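Side-chain contact in CELL WALL surface anchor family protein (Streptococcus pneumoniae, PDB 2WW8), which forms the adhesin of the pneumococcal pilus and probably attaches the bacterium to host cells through an integrin-like domain: residues I424-D428 with F429-A433. Numbering follows the deposited sequence.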
loop_
_atom_site.group_PDB
_atom_site.type_symbol
_atom_site.label_atom_id
_atom_site.label_comp_id
_atom_site.label_asym_id
_atom_site.label_seq_id
_atom_site.Cartn_x
_atom_site.Cartn_y
_atom_site.Cartn_z
ATOM N N ILE A 424 -56.316 -3.901 -14.733
ATOM C CA ILE A 424 -57.119 -4.534 -13.707
ATOM C C ILE A 424 -56.455 -4.280 -12.347
ATOM O O ILE A 424 -55.299 -4.571 -12.166
ATOM C CB ILE A 424 -57.293 -6.066 -13.990
ATOM C CG1 ILE A 424 -58.014 -6.279 -15.349
ATOM C CG2 ILE A 424 -58.116 -6.716 -12.843
ATOM C CD1 ILE A 424 -57.976 -7.776 -15.823
ATOM N N LEU A 425 -57.227 -3.776 -11.395
ATOM C CA LEU A 425 -56.780 -3.579 -10.022
ATOM C C LEU A 425 -56.430 -4.900 -9.352
ATOM O O LEU A 425 -57.061 -5.927 -9.601
ATOM C CB LEU A 425 -57.909 -2.931 -9.247
ATOM C CG LEU A 425 -58.166 -1.464 -9.586
ATOM C CD1 LEU A 425 -59.104 -0.946 -8.541
ATOM C CD2 LEU A 425 -56.905 -0.624 -9.567
ATOM N N LEU A 426 -55.449 -4.854 -8.468
ATOM C CA LEU A 426 -55.028 -6.094 -7.813
ATOM C C LEU A 426 -56.178 -6.796 -7.066
ATOM O O LEU A 426 -56.244 -8.037 -7.026
ATOM C CB LEU A 426 -53.850 -5.845 -6.854
ATOM C CG LEU A 426 -53.126 -7.082 -6.281
ATOM C CD1 LEU A 426 -52.648 -8.092 -7.301
ATOM C CD2 LEU A 426 -51.990 -6.606 -5.318
ATOM N N SER A 427 -57.120 -6.007 -6.551
ATOM C CA SER A 427 -58.272 -6.589 -5.851
ATOM C C SER A 427 -59.265 -7.338 -6.790
ATOM O O SER A 427 -60.170 -8.052 -6.354
ATOM C CB SER A 427 -58.936 -5.500 -4.986
ATOM O OG SER A 427 -59.441 -4.538 -5.883
ATOM N N ASP A 428 -59.128 -7.202 -8.106
ATOM C CA ASP A 428 -59.932 -8.006 -9.024
ATOM C C ASP A 428 -59.179 -9.235 -9.582
ATOM O O ASP A 428 -59.690 -9.918 -10.459
ATOM C CB ASP A 428 -60.579 -7.175 -10.155
ATOM C CG ASP A 428 -61.583 -6.184 -9.633
ATOM O OD1 ASP A 428 -62.437 -6.592 -8.808
ATOM O OD2 ASP A 428 -61.580 -4.974 -9.984
ATOM N N PHE A 429 -58.019 -9.559 -9.024
ATOM C CA PHE A 429 -57.401 -10.894 -9.156
ATOM C C PHE A 429 -57.555 -11.724 -7.888
ATOM O O PHE A 429 -57.681 -11.142 -6.797
ATOM C CB PHE A 429 -55.916 -10.705 -9.320
ATOM C CG PHE A 429 -55.510 -10.152 -10.651
ATOM C CD1 PHE A 429 -55.194 -11.034 -11.683
ATOM C CD2 PHE A 429 -55.435 -8.769 -10.863
ATOM C CE1 PHE A 429 -54.729 -10.537 -12.912
ATOM C CE2 PHE A 429 -54.978 -8.246 -12.107
ATOM C CZ PHE A 429 -54.668 -9.165 -13.139
ATOM N N ILE A 430 -57.510 -13.056 -8.002
ATOM C CA ILE A 430 -57.393 -13.879 -6.772
ATOM C C ILE A 430 -55.916 -14.080 -6.481
ATOM O O ILE A 430 -55.210 -14.720 -7.260
ATOM C CB ILE A 430 -58.153 -15.233 -6.836
ATOM C CG1 ILE A 430 -59.630 -15.016 -7.227
ATOM C CG2 ILE A 430 -58.081 -15.950 -5.481
ATOM C CD1 ILE A 430 -60.207 -16.240 -7.919
ATOM N N THR A 431 -55.424 -13.567 -5.365
ATOM C CA THR A 431 -53.969 -13.708 -5.157
ATOM C C THR A 431 -53.667 -14.385 -3.830
ATOM O O THR A 431 -52.520 -14.486 -3.473
ATOM C CB THR A 431 -53.325 -12.313 -5.084
ATOM O OG1 THR A 431 -53.867 -11.623 -3.960
ATOM C CG2 THR A 431 -53.586 -11.508 -6.386
ATOM N N GLN A 432 -54.688 -14.838 -3.114
ATOM C CA GLN A 432 -54.516 -15.590 -1.872
ATOM C C GLN A 432 -55.618 -16.634 -1.746
ATOM O O GLN A 432 -56.725 -16.408 -2.214
ATOM C CB GLN A 432 -54.668 -14.654 -0.663
ATOM C CG GLN A 432 -53.401 -13.802 -0.448
ATOM C CD GLN A 432 -53.439 -13.192 0.946
ATOM O OE1 GLN A 432 -53.943 -13.826 1.888
ATOM N NE2 GLN A 432 -52.945 -11.952 1.080
ATOM N N ALA A 433 -55.313 -17.767 -1.109
ATOM C CA ALA A 433 -56.305 -18.829 -0.867
ATOM C C ALA A 433 -55.903 -19.602 0.396
ATOM O O ALA A 433 -54.718 -19.934 0.608
ATOM C CB ALA A 433 -56.332 -19.821 -2.061
HETATM O O HOH W 1 -55.981 -9.763 -4.744
HETATM O O HOH W 2 -60.530 -10.858 -5.004
#
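The carbonyl oxygen of Leu426 is gripped twice, by the backbone of Phe429 and by a water. Phe429 N donates to Leu426 O over 3.1 Å. Water 1 also donates to Leu426 O and makes a second hydrogen bond, 2.9 Å long, to Thr431 OG1, so a single solvent molecule ties the turn to the irregular chain that follows. The hydroxyl is placed for this by a chi1 of 62°, which sets OG1 between the backbone N and the carbonyl carbon of Thr431 and leaves CG2 to meet Leu426 CD1 at 3.7 Å; the two side chains cross at about a right angle. One residue earlier, Asp428 N donates to Leu425 O at 2.9 Å. Successive i to i+3 bonds of this kind are the signature of 3-10 geometry, here a short turn in the loop between helix 407-416 and strand 442-443, in the domain whose parallel sheet and magnesium site are those of a von Willebrand A (integrin I-like) fold. The turn folds the chain back far enough for Phe429 to pack on Ile424, five residues before it. With CG anti to its own carbonyl carbon (chi1 -72°), the Phe429 side chain crosses that of Ile424 at about a right angle, and Ile424 CG2 approaches CE2 of Phe429 obliquely at 3.6 Å, while Leu425 O sits 3.5 Å from Phe429 CD2, at the ring edge. Tyr522 of helix 516-526 and Ile396 also pack against this buried residue. Asn526 ND2 holds Ile424 O and its OD1 takes Leu426 N, tying the start of the turn to a calcium-binding residue. At the other end, the carboxylate of the buried Asp428 forms a salt bridge, through OD2, with Lys417, just beyond helix 407-416.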